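PDB 6LPI: acetolactate synthase isozyme 1 large subunit from Escherichia coli, which forms the large subunit of a thiamine-diphosphate-dependent enzyme of the acetohydroxy-acid synthase family and binds thiamine diphosphate, a magnesium ion and flavin-adenine dinucleotide. Local coordinates for residues Gly64-Gly69 against Ala425-Ala430; Ile95-Leu100 against Leu416-Phe421; Met242-Leu247 against His394-Ala399; Ile387-Gly392 against Trp410-Gly415. All coordinates share one frame; numbering follows the deposited sequence.

Contacts 2, 3 and 4 touch thiamine diphosphate or flavin-adenine dinucleotide, and contact 1 adjoins contact 2. Contacts 1 and 2 both join the N-terminal to the C-terminal thiamine-diphosphate-type domain; their centres are about 12 Å apart, and Gln68 NE2 hydrogen-bonds Asp97 OD2 at 2.8 Å between them. Contact 4 lies inside the C-terminal domain, its centre about 10 Å from that of contact 2, and both touch thiamine diphosphate. Contact 3 brings in the central domain and the flavin, with its centre about 8 Å from that of contact 4; there Trp410 NE1 bonds Leu244 O at 2.8 Å. Contact 1 stands farther back, with the Phe65 side chain about 8 Å from thiamine diphosphate.

Contact 1 (Gly64-Gly69 against Ala425-Ala430); sequences GFIAQG and AAIGAA
Gly69 and Gly428 meet where helix 60-74 crosses helix 422-432, with no side chain from either residue in the way. The two short axes come within 6.3 Å of each other, at a signed crossing angle of -46°. Here backbone lies on backbone. Gly428 CA approaches Ile66 O at 3.3 Å, and Gly69 CA approaches Ala425 O at 3.4 Å, both as CA-H...O contacts. A third such contact runs from Ala425 CA to Phe65 O at 3.6 Å. Since neither glycine carries a CB, CA and the backbone of each face the other helix directly.

Beside this seam the spacing opens and side chains take over. Ile66 and Ile427 cross at an oblique angle, Ile66 CD1 resting on Ile427 CG2 at 3.7 Å. In Ile66, CG2 is anti to the backbone N (chi1 -69° for CG1) and rests near Gly428 CA. The looser flank is that of Phe65, whose ring leads away from 425-430 and lies against Pro424 and Thr418. No solvent enters this comparison, since every touching residue is buried; Thr456 of helix 453-459 covers the isoleucine pair.

No conventional hydrogen bond joins 64-69 to 425-430. The chemistry is glycine-and-alanine helix packing: small residues let two helices of different domains touch backbone to backbone, with weak CA-H...O contacts and van der Waals contact probably holding them.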
# COMPACT_ATOMS: atom_id res chain seq x y z
N GLY B 64 8.10 6.37 -9.98
CA GLY B 64 6.92 5.76 -9.40
C GLY B 64 6.86 5.92 -7.89
O GLY B 64 5.80 6.23 -7.34
N PHE B 65 7.99 5.74 -7.20
CA PHE B 65 7.93 5.87 -5.75
C PHE B 65 7.75 7.34 -5.32
O PHE B 65 7.16 7.60 -4.27
CB PHE B 65 9.16 5.26 -5.11
CG PHE B 65 9.09 3.77 -4.97
CD1 PHE B 65 8.00 3.17 -4.35
CD2 PHE B 65 10.10 2.96 -5.46
CE1 PHE B 65 7.92 1.79 -4.21
CE2 PHE B 65 10.03 1.56 -5.33
CZ PHE B 65 8.93 0.99 -4.71
N ILE B 66 8.24 8.29 -6.12
CA ILE B 66 7.97 9.71 -5.84
C ILE B 66 6.49 10.00 -6.00
O ILE B 66 5.86 10.69 -5.17
CB ILE B 66 8.83 10.61 -6.74
CG1 ILE B 66 10.30 10.54 -6.36
CG2 ILE B 66 8.37 12.06 -6.64
CD1 ILE B 66 11.15 11.24 -7.37
N ALA B 67 5.91 9.52 -7.11
CA ALA B 67 4.46 9.57 -7.23
C ALA B 67 3.81 8.93 -6.00
O ALA B 67 2.80 9.43 -5.49
CB ALA B 67 4.02 8.89 -8.52
N GLN B 68 4.39 7.84 -5.51
CA GLN B 68 3.84 7.19 -4.34
C GLN B 68 3.91 8.08 -3.10
O GLN B 68 2.97 8.09 -2.31
CB GLN B 68 4.55 5.87 -4.09
CG GLN B 68 3.79 4.70 -4.67
CD GLN B 68 3.88 3.48 -3.77
OE1 GLN B 68 3.64 3.55 -2.55
NE2 GLN B 68 4.29 2.36 -4.35
N GLY B 69 5.02 8.79 -2.89
CA GLY B 69 5.09 9.69 -1.75
C GLY B 69 4.06 10.80 -1.80
O GLY B 69 3.40 11.12 -0.80
N ALA B 425 10.14 7.99 -1.93
CA ALA B 425 8.91 8.33 -1.22
C ALA B 425 9.06 9.64 -0.46
O ALA B 425 8.16 10.50 -0.49
CB ALA B 425 8.51 7.20 -0.28
N ALA B 426 10.19 9.83 0.22
CA ALA B 426 10.41 11.08 0.93
C ALA B 426 10.47 12.25 -0.04
O ALA B 426 9.96 13.34 0.25
CB ALA B 426 11.70 11.00 1.75
N ILE B 427 11.07 12.04 -1.21
CA ILE B 427 11.12 13.10 -2.21
C ILE B 427 9.70 13.52 -2.60
O ILE B 427 9.37 14.72 -2.65
CB ILE B 427 11.95 12.64 -3.42
CG1 ILE B 427 13.42 12.58 -3.02
CG2 ILE B 427 11.76 13.56 -4.60
CD1 ILE B 427 14.27 11.79 -3.95
N GLY B 428 8.84 12.53 -2.85
CA GLY B 428 7.45 12.84 -3.17
C GLY B 428 6.75 13.59 -2.05
O GLY B 428 6.09 14.61 -2.29
N ALA B 429 6.89 13.10 -0.82
CA ALA B 429 6.29 13.78 0.33
C ALA B 429 6.75 15.23 0.43
O ALA B 429 5.96 16.11 0.81
CB ALA B 429 6.61 13.03 1.62
N ALA B 430 8.03 15.48 0.19
CA ALA B 430 8.54 16.85 0.21
C ALA B 430 7.82 17.69 -0.82
O ALA B 430 7.30 18.77 -0.51
CB ALA B 430 10.04 16.86 -0.04

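Contact 2 (Ile95-Leu100 against Leu416-Phe421); sequences IADARL and LGTMGF. With TPP (thiamine diphosphate), chain J.
Leu416 and Thr418 belong to a loop that lines the thiamine diphosphate pocket, and they bring it against Asp97 and Leu100 of helix 86-101. The polar centre is the Asp97 carboxylate, which CG, anti to the backbone N (chi1 -175°), carries to the loop. Thr418 OG1 donates to Asp97 OD1 at 2.8 Å, arriving from above the carboxylate plane, 45° out of it. The same OD1 also accepts from Ser413 OG, while OD2 forms a salt bridge with Arg72. With several donors around it, the carboxylate is held in place and is probably stabilised as the anion.

The apolar half surrounds Leu416. Its CD2 lies against the helix backbone, 3.4 Å from Asp97 N, and Leu100 CD1 packs on Leu416 CB at 3.8 Å. This Leu416–Leu100 side lies toward the outside of the contact, whereas Asp97 and Thr418 are buried.

The same loop also reaches thiamine diphosphate. Gly417 O accepts a hydrogen bond of 3.1 Å from thiamine diphosphate N4', with an N-H...O angle of 154°. Met419 brings CG to 3.3 Å from N3' of the aminopyrimidine. Gly417 has positive phi, and a type II turn from Thr418 to Phe421 follows.

The loop thus runs between strand 410-411 and helix 422-432, with Leu416 packed on helix 86-101 and helix 60-74 beside Thr418, which touches Phe65.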
# COMPACT_ATOMS: atom_id res chain seq x y z
N ILE B 95 4.90 0.10 -9.18
CA ILE B 95 3.47 -0.18 -9.35
C ILE B 95 3.01 -1.35 -8.47
O ILE B 95 2.03 -1.22 -7.75
CB ILE B 95 3.14 -0.35 -10.87
CG1 ILE B 95 2.78 0.98 -11.51
CG2 ILE B 95 1.96 -1.25 -11.08
CD1 ILE B 95 3.77 2.07 -11.49
N ALA B 96 3.74 -2.47 -8.43
CA ALA B 96 3.36 -3.59 -7.58
C ALA B 96 3.35 -3.20 -6.10
O ALA B 96 2.44 -3.58 -5.34
CB ALA B 96 4.31 -4.77 -7.80
N ASP B 97 4.35 -2.44 -5.67
CA ASP B 97 4.32 -1.90 -4.32
C ASP B 97 3.07 -1.07 -4.12
O ASP B 97 2.43 -1.16 -3.07
CB ASP B 97 5.57 -1.06 -4.05
CG ASP B 97 5.62 -0.58 -2.60
OD1 ASP B 97 6.04 -1.37 -1.73
OD2 ASP B 97 5.23 0.59 -2.34
N ALA B 98 2.69 -0.26 -5.11
CA ALA B 98 1.45 0.50 -4.97
C ALA B 98 0.25 -0.42 -4.80
O ALA B 98 -0.66 -0.13 -4.01
CB ALA B 98 1.25 1.42 -6.17
N ARG B 99 0.23 -1.54 -5.54
CA ARG B 99 -0.89 -2.47 -5.47
C ARG B 99 -1.03 -3.10 -4.09
O ARG B 99 -2.12 -3.05 -3.49
CB ARG B 99 -0.72 -3.56 -6.53
CG ARG B 99 -1.79 -4.63 -6.46
CD ARG B 99 -3.11 -4.07 -6.88
NE ARG B 99 -3.98 -5.15 -7.31
CZ ARG B 99 -5.30 -5.08 -7.32
NH1 ARG B 99 -5.91 -3.97 -6.92
NH2 ARG B 99 -6.01 -6.12 -7.72
N LEU B 100 0.04 -3.68 -3.54
CA LEU B 100 -0.20 -4.42 -2.31
C LEU B 100 -0.45 -3.52 -1.09
O LEU B 100 -1.08 -3.98 -0.13
CB LEU B 100 0.97 -5.34 -1.97
CG LEU B 100 1.59 -6.28 -3.00
CD1 LEU B 100 2.62 -7.15 -2.28
CD2 LEU B 100 0.63 -7.09 -3.74
N LEU B 416 4.44 -5.05 -0.10
CA LEU B 416 5.53 -5.59 -0.89
C LEU B 416 6.84 -5.56 -0.14
O LEU B 416 7.69 -6.42 -0.36
CB LEU B 416 5.64 -4.82 -2.21
CG LEU B 416 6.68 -5.39 -3.15
CD1 LEU B 416 6.26 -6.81 -3.44
CD2 LEU B 416 6.80 -4.52 -4.43
N GLY B 417 7.00 -4.57 0.74
CA GLY B 417 8.20 -4.45 1.54
C GLY B 417 9.39 -4.22 0.64
O GLY B 417 10.34 -4.99 0.67
N THR B 418 9.36 -3.15 -0.14
CA THR B 418 10.35 -2.89 -1.17
C THR B 418 11.55 -2.16 -0.57
O THR B 418 11.39 -1.05 -0.04
CB THR B 418 9.74 -2.02 -2.28
OG1 THR B 418 8.42 -2.46 -2.60
CG2 THR B 418 10.61 -1.98 -3.51
N MET B 419 12.73 -2.76 -0.66
CA MET B 419 13.92 -1.95 -0.41
C MET B 419 13.99 -0.87 -1.47
O MET B 419 13.63 -1.09 -2.64
CB MET B 419 15.20 -2.78 -0.40
CG MET B 419 15.21 -3.86 0.69
SD MET B 419 16.67 -4.92 0.64
CE MET B 419 17.90 -3.60 0.46
N GLY B 420 14.39 0.32 -1.04
CA GLY B 420 14.51 1.45 -1.94
C GLY B 420 13.31 2.36 -1.96
O GLY B 420 13.33 3.38 -2.65
N PHE B 421 12.25 2.02 -1.21
CA PHE B 421 11.05 2.85 -1.18
C PHE B 421 11.31 4.22 -0.53
O PHE B 421 10.85 5.26 -1.03
CB PHE B 421 9.96 2.08 -0.43
CG PHE B 421 8.82 2.93 0.04
CD1 PHE B 421 7.69 3.09 -0.75
CD2 PHE B 421 8.87 3.57 1.27
CE1 PHE B 421 6.63 3.87 -0.32
CE2 PHE B 421 7.81 4.34 1.70
CZ PHE B 421 6.69 4.49 0.92
N1' TPP J . 15.57 -7.34 -2.31
C2' TPP J . 14.64 -6.31 -2.35
CM2 TPP J . 14.53 -5.41 -3.54
N3' TPP J . 13.78 -6.10 -1.30
C4' TPP J . 13.81 -6.92 -0.20
N4' TPP J . 12.94 -6.66 0.78
C5' TPP J . 14.75 -7.96 -0.14
C6' TPP J . 15.62 -8.15 -1.21
C7' TPP J . 14.84 -8.85 1.07
N3 TPP J . 15.28 -8.05 2.18
C2 TPP J . 14.41 -7.49 3.09
S1 TPP J . 15.12 -6.63 4.23
C5 TPP J . 16.58 -6.94 3.61
C4 TPP J . 16.56 -7.72 2.48
CM4 TPP J . 17.80 -8.11 1.76
C6 TPP J . 17.79 -6.35 4.30
C7 TPP J . 17.65 -4.84 4.51
O7 TPP J . 18.93 -4.26 4.34
PA TPP J . 19.28 -2.81 4.95
O1A TPP J . 18.94 -1.71 3.98
O2A TPP J . 20.77 -2.86 5.26
O3A TPP J . 18.37 -2.59 6.26
PB TPP J . 18.82 -3.07 7.75
O1B TPP J . 18.20 -2.12 8.78
O2B TPP J . 18.39 -4.48 8.06
O3B TPP J . 20.33 -3.09 7.84

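Contact 3 (Met242-Leu247 against His394-Ala399); sequences MTLMAL and HQMWTA. With FAD (flavin-adenine dinucleotide), chain I.
The backbones of 242-247 and 394-399 stay well apart, Leu244 CA and Ala399 CA being the nearest pair at 7.2 Å, and side chains bridge the interval without a single hydrogen bond. Leu244 does most of the bridging. Its CG is anti to the backbone N (chi1 -178°), and from there its two methyls part: CD1 meets Ala399 CB at 3.6 Å, while CD2 meets Gln395 NE2 at 3.7 Å, the two side chains crossing at about a right angle. Leu247 adds a second prop, with CD1 at 3.8 Å from the same Ala399 CB, so both leucines press on one methyl from neighbouring directions.

The flavin covers the other flank. Leu244 and Met396 lie over the same face of the isoalloxazine, Leu244 CB 3.6 Å from FAD N1 and Met396 SD 3.3 Å from FAD C6. Met396 is bent at chi2 and chi3, and its CE also comes near FAD N5. Thr243 OG1 holds the phosphate end, donating to FAD O2P at 3.1 Å; a weak bond joins Leu244 N to FAD O2.

The contact couples the loop after strand 240-242 of the central domain to helix 393-401 of the C-terminal domain. Met260 of strand 257-260 touches Leu244, Leu247 and Met396, and Trp410 of strand 410-411 packs against Leu247 and Ala399. Thr398 touches both Trp410 and Met469 of strand 464-470.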
# COMPACT_ATOMS: atom_id res chain seq x y z
N MET B 242 -2.46 -1.32 16.36
CA MET B 242 -2.39 -0.91 14.97
C MET B 242 -1.43 -1.80 14.21
O MET B 242 -0.48 -2.35 14.77
CB MET B 242 -1.97 0.55 14.84
CG MET B 242 -2.87 1.55 15.53
SD MET B 242 -1.94 2.97 16.18
CE MET B 242 -1.37 2.36 17.77
N THR B 243 -1.70 -1.97 12.92
CA THR B 243 -0.73 -2.61 12.05
C THR B 243 0.39 -1.63 11.72
O THR B 243 0.31 -0.45 12.05
CB THR B 243 -1.39 -3.06 10.76
OG1 THR B 243 -1.88 -1.90 10.08
CG2 THR B 243 -2.53 -4.01 11.04
N LEU B 244 1.42 -2.12 11.02
CA LEU B 244 2.46 -1.22 10.53
C LEU B 244 1.90 -0.08 9.69
O LEU B 244 2.48 1.01 9.67
CB LEU B 244 3.49 -2.00 9.72
CG LEU B 244 4.66 -1.16 9.20
CD1 LEU B 244 5.49 -0.67 10.36
CD2 LEU B 244 5.50 -1.97 8.24
N MET B 245 0.80 -0.31 8.98
CA MET B 245 0.19 0.68 8.10
C MET B 245 -0.70 1.66 8.83
O MET B 245 -1.22 2.57 8.18
CB MET B 245 -0.64 -0.01 7.00
CG MET B 245 0.13 -1.02 6.17
SD MET B 245 1.63 -0.29 5.51
CE MET B 245 0.86 0.56 4.11
N ALA B 246 -0.94 1.48 10.12
CA ALA B 246 -1.86 2.31 10.88
C ALA B 246 -1.19 3.14 11.97
O ALA B 246 -1.89 3.83 12.74
CB ALA B 246 -2.98 1.44 11.48
N LEU B 247 0.14 3.08 12.09
CA LEU B 247 0.83 3.89 13.08
C LEU B 247 0.45 5.36 12.93
O LEU B 247 0.35 5.88 11.81
CB LEU B 247 2.33 3.73 12.91
CG LEU B 247 2.85 2.29 12.97
CD1 LEU B 247 4.38 2.31 13.10
CD2 LEU B 247 2.16 1.40 14.08
N HIS B 394 16.27 -1.34 10.45
CA HIS B 394 16.10 0.08 10.77
C HIS B 394 14.63 0.49 10.71
O HIS B 394 14.18 1.31 11.51
CB HIS B 394 16.93 0.93 9.82
CG HIS B 394 16.47 0.88 8.39
ND1 HIS B 394 16.90 -0.08 7.50
CD2 HIS B 394 15.58 1.65 7.72
CE1 HIS B 394 16.30 0.11 6.33
NE2 HIS B 394 15.49 1.15 6.44
N GLN B 395 13.88 -0.08 9.76
CA GLN B 395 12.45 0.19 9.62
C GLN B 395 11.67 -0.33 10.83
O GLN B 395 10.81 0.37 11.38
CB GLN B 395 11.91 -0.43 8.33
CG GLN B 395 10.38 -0.62 8.24
CD GLN B 395 9.96 -1.48 7.03
OE1 GLN B 395 10.73 -2.34 6.59
NE2 GLN B 395 8.75 -1.28 6.51
N MET B 396 11.90 -1.60 11.23
CA MET B 396 11.16 -2.10 12.39
C MET B 396 11.54 -1.33 13.65
O MET B 396 10.67 -1.04 14.49
CB MET B 396 11.38 -3.60 12.56
CG MET B 396 10.75 -4.49 11.47
SD MET B 396 9.24 -3.84 10.64
CE MET B 396 8.05 -3.70 11.97
N TRP B 397 12.82 -0.99 13.81
CA TRP B 397 13.26 -0.18 14.95
C TRP B 397 12.52 1.16 14.97
O TRP B 397 12.04 1.60 16.02
CB TRP B 397 14.77 0.03 14.90
CG TRP B 397 15.62 -1.17 15.25
CD1 TRP B 397 15.31 -2.18 16.11
CD2 TRP B 397 16.93 -1.46 14.74
NE1 TRP B 397 16.34 -3.09 16.17
CE2 TRP B 397 17.35 -2.67 15.34
CE3 TRP B 397 17.79 -0.82 13.85
CZ2 TRP B 397 18.60 -3.24 15.07
CZ3 TRP B 397 19.03 -1.39 13.58
CH2 TRP B 397 19.42 -2.59 14.19
N THR B 398 12.43 1.81 13.80
CA THR B 398 11.73 3.10 13.72
C THR B 398 10.25 2.96 14.04
O THR B 398 9.69 3.75 14.81
CB THR B 398 11.90 3.72 12.34
OG1 THR B 398 13.29 3.75 12.00
CG2 THR B 398 11.35 5.12 12.34
N ALA B 399 9.60 1.95 13.47
CA ALA B 399 8.20 1.68 13.77
C ALA B 399 8.00 1.48 15.27
O ALA B 399 7.01 1.95 15.85
CB ALA B 399 7.73 0.45 13.00
PA FAD I . -3.35 -2.71 4.42
O1A FAD I . -2.64 -1.46 4.78
O2A FAD I . -3.04 -3.30 3.06
O5B FAD I . -4.86 -2.28 4.58
C5B FAD I . -5.77 -2.25 3.47
C4B FAD I . -7.07 -2.83 3.94
O4B FAD I . -7.97 -1.76 4.34
C3B FAD I . -7.83 -3.63 2.89
O3B FAD I . -8.48 -4.73 3.53
C2B FAD I . -8.79 -2.57 2.32
O2B FAD I . -9.93 -3.09 1.65
C1B FAD I . -9.18 -1.87 3.61
N9A FAD I . -9.75 -0.55 3.45
C8A FAD I . -9.23 0.52 2.78
N7A FAD I . -9.97 1.61 2.83
C5A FAD I . -11.06 1.22 3.59
C6A FAD I . -12.22 1.90 4.01
N6A FAD I . -12.49 3.18 3.71
N1A FAD I . -13.12 1.22 4.76
C2A FAD I . -12.87 -0.06 5.06
N3A FAD I . -11.81 -0.80 4.73
C4A FAD I . -10.94 -0.10 3.98
N1 FAD I . 2.75 -5.56 9.92
C2 FAD I . 2.27 -5.74 11.18
O2 FAD I . 1.09 -5.54 11.44
N3 FAD I . 3.12 -6.15 12.19
C4 FAD I . 4.46 -6.41 12.07
O4 FAD I . 5.12 -6.77 13.05
C4X FAD I . 4.97 -6.22 10.72
N5 FAD I . 6.25 -6.45 10.49
C5X FAD I . 6.73 -6.25 9.20
C6 FAD I . 8.08 -6.46 8.94
C7 FAD I . 8.61 -6.26 7.67
C7M FAD I . 10.07 -6.52 7.41
C8 FAD I . 7.76 -5.84 6.63
C8M FAD I . 8.30 -5.63 5.23
C9 FAD I . 6.41 -5.62 6.88
C9A FAD I . 5.89 -5.83 8.16
N10 FAD I . 4.52 -5.62 8.44
C10 FAD I . 4.03 -5.80 9.71
C1' FAD I . 3.59 -5.17 7.40
C2' FAD I . 2.79 -6.32 6.81
O2' FAD I . 3.55 -6.97 5.79
C3' FAD I . 1.51 -5.77 6.18
O3' FAD I . 1.84 -4.78 5.22
C4' FAD I . 0.53 -5.16 7.18
O4' FAD I . 0.56 -5.93 8.38
C5' FAD I . -0.88 -5.11 6.64
O5' FAD I . -1.63 -4.15 7.40
P FAD I . -3.11 -3.83 7.03
O1P FAD I . -3.99 -4.99 7.49
O2P FAD I . -3.41 -2.58 7.47
O3P FAD I . -3.04 -3.85 5.48

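Contact 4 (Ile387-Gly392 against Trp410-Gly415); sequences ITTDVG and WLTSGG. With TPP (thiamine diphosphate), chain J.
Thr389 turns OG1 between its backbone N and carbonyl carbon (chi1 87°), which leaves CG2 anti to the carbonyl carbon, while Trp410 carries CG anti to its backbone N (chi1 171°); the two side chains meet. Thr389 CG2 approaches Trp410 CH2 at 3.3 Å, obliquely to the ring. Ile387 CG2 comes instead at the edge of the indole, in its plane, 3.9 Å from CZ3.

Next to them the hydroxyls form a short chain of hydrogen bonds. Thr412 OG1 donates to Thr389 OG1 at 2.9 Å, and Thr389 OG1 in turn donates to Asp390 O at 2.6 Å, on a lone pair in the carbonyl plane. Gln395 NE2 adds a weak bond to Thr412 OG1.

The backbones pair in parallel. Leu411 N bonds Ile387 O at 2.8 Å, and Leu411 O accepts from Thr389 N at 3.2 Å, so Leu411 is bracketed by residues 387 and 389. Side chains of Thr388 and Leu411 share the opposite face from Ile387 and Trp410, Thr388 OG1 lying 3.6 Å from Leu411 CB.

Beyond the paired strands the chains part. Val391 O lies 3.3 Å from thiamine diphosphate C7, and Gly392 occupies the N-cap position of helix 393-401. Strand 386-389, that helix and strand 410-411 make a beta-alpha-beta crossover at the border of a parallel sheet, with thiamine diphosphate beyond the C-terminal end of strand 386-389, as is usual in alpha/beta folds.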
# COMPACT_ATOMS: atom_id res chain seq x y z
N ILE B 387 7.55 11.18 8.13
CA ILE B 387 8.55 10.13 8.36
C ILE B 387 8.37 9.03 7.33
O ILE B 387 7.27 8.49 7.15
CB ILE B 387 8.52 9.55 9.79
CG1 ILE B 387 8.69 10.65 10.84
CG2 ILE B 387 9.63 8.47 9.99
CD1 ILE B 387 7.46 11.36 11.32
N THR B 388 9.46 8.70 6.68
CA THR B 388 9.59 7.71 5.63
C THR B 388 10.64 6.70 6.05
O THR B 388 11.52 7.01 6.86
CB THR B 388 10.02 8.47 4.34
OG1 THR B 388 8.88 9.09 3.74
CG2 THR B 388 10.68 7.61 3.38
N THR B 389 10.54 5.46 5.57
CA THR B 389 11.56 4.45 5.88
C THR B 389 11.81 3.58 4.66
O THR B 389 10.97 3.47 3.77
CB THR B 389 11.24 3.48 7.03
OG1 THR B 389 10.50 2.36 6.52
CG2 THR B 389 10.48 4.12 8.15
N ASP B 390 12.99 2.99 4.63
CA ASP B 390 13.23 1.86 3.74
C ASP B 390 12.82 0.57 4.48
O ASP B 390 11.98 0.60 5.39
CB ASP B 390 14.68 1.91 3.24
CG ASP B 390 14.82 2.59 1.86
OD1 ASP B 390 14.03 2.20 0.96
OD2 ASP B 390 15.71 3.48 1.64
N VAL B 391 13.36 -0.58 4.08
CA VAL B 391 12.92 -1.88 4.57
C VAL B 391 14.09 -2.63 5.23
O VAL B 391 15.17 -2.73 4.64
CB VAL B 391 12.31 -2.71 3.44
CG1 VAL B 391 12.09 -4.14 3.90
CG2 VAL B 391 11.00 -2.09 3.00
N GLY B 392 13.87 -3.17 6.41
CA GLY B 392 14.88 -3.95 7.13
C GLY B 392 14.79 -3.72 8.64
O GLY B 392 13.73 -3.37 9.16
N TRP B 410 3.31 8.79 8.52
CA TRP B 410 4.15 7.60 8.47
C TRP B 410 4.00 6.96 7.10
O TRP B 410 2.90 6.57 6.70
CB TRP B 410 3.71 6.65 9.59
CG TRP B 410 4.27 5.30 9.62
CD1 TRP B 410 3.58 4.12 9.48
CD2 TRP B 410 5.63 4.94 9.87
NE1 TRP B 410 4.44 3.05 9.61
CE2 TRP B 410 5.70 3.53 9.85
CE3 TRP B 410 6.80 5.67 10.08
CZ2 TRP B 410 6.89 2.84 10.04
CZ3 TRP B 410 7.98 4.99 10.27
CH2 TRP B 410 8.02 3.58 10.26
N LEU B 411 5.10 6.94 6.34
CA LEU B 411 5.17 6.40 4.98
C LEU B 411 6.15 5.23 4.99
O LEU B 411 7.37 5.43 5.02
CB LEU B 411 5.65 7.45 3.98
CG LEU B 411 4.71 8.39 3.21
CD1 LEU B 411 3.79 9.15 4.13
CD2 LEU B 411 5.49 9.35 2.33
N THR B 412 5.63 4.02 4.86
CA THR B 412 6.49 2.85 4.76
C THR B 412 5.89 1.88 3.75
O THR B 412 4.70 1.91 3.46
CB THR B 412 6.66 2.15 6.11
OG1 THR B 412 7.80 1.28 6.07
CG2 THR B 412 5.44 1.35 6.46
N SER B 413 6.75 1.06 3.16
CA SER B 413 6.34 0.02 2.23
C SER B 413 6.12 -1.27 3.02
O SER B 413 7.09 -1.87 3.50
CB SER B 413 7.39 -0.13 1.14
OG SER B 413 7.18 -1.29 0.36
N GLY B 414 4.86 -1.67 3.20
CA GLY B 414 4.49 -2.82 4.02
C GLY B 414 4.11 -4.13 3.34
O GLY B 414 4.52 -5.22 3.76
N GLY B 415 3.22 -4.03 2.35
CA GLY B 415 2.75 -5.16 1.60
C GLY B 415 3.85 -5.81 0.81
O GLY B 415 4.18 -6.98 0.99
N1' TPP J . 15.57 -7.34 -2.31
C2' TPP J . 14.64 -6.31 -2.35
CM2 TPP J . 14.53 -5.41 -3.54
N3' TPP J . 13.78 -6.10 -1.30
C4' TPP J . 13.81 -6.92 -0.20
N4' TPP J . 12.94 -6.66 0.78
C5' TPP J . 14.75 -7.96 -0.14
C6' TPP J . 15.62 -8.15 -1.21
C7' TPP J . 14.84 -8.85 1.07
N3 TPP J . 15.28 -8.05 2.18
C2 TPP J . 14.41 -7.49 3.09
S1 TPP J . 15.12 -6.63 4.23
C5 TPP J . 16.58 -6.94 3.61
C4 TPP J . 16.56 -7.72 2.48
CM4 TPP J . 17.80 -8.11 1.76
C6 TPP J . 17.79 -6.35 4.30
C7 TPP J . 17.65 -4.84 4.51
O7 TPP J . 18.93 -4.26 4.34
PA TPP J . 19.28 -2.81 4.95
O1A TPP J . 18.94 -1.71 3.98
O2A TPP J . 20.77 -2.86 5.26
O3A TPP J . 18.37 -2.59 6.26
PB TPP J . 18.82 -3.07 7.75
O1B TPP J . 18.20 -2.12 8.78
O2B TPP J . 18.39 -4.48 8.06
O3B TPP J . 20.33 -3.09 7.84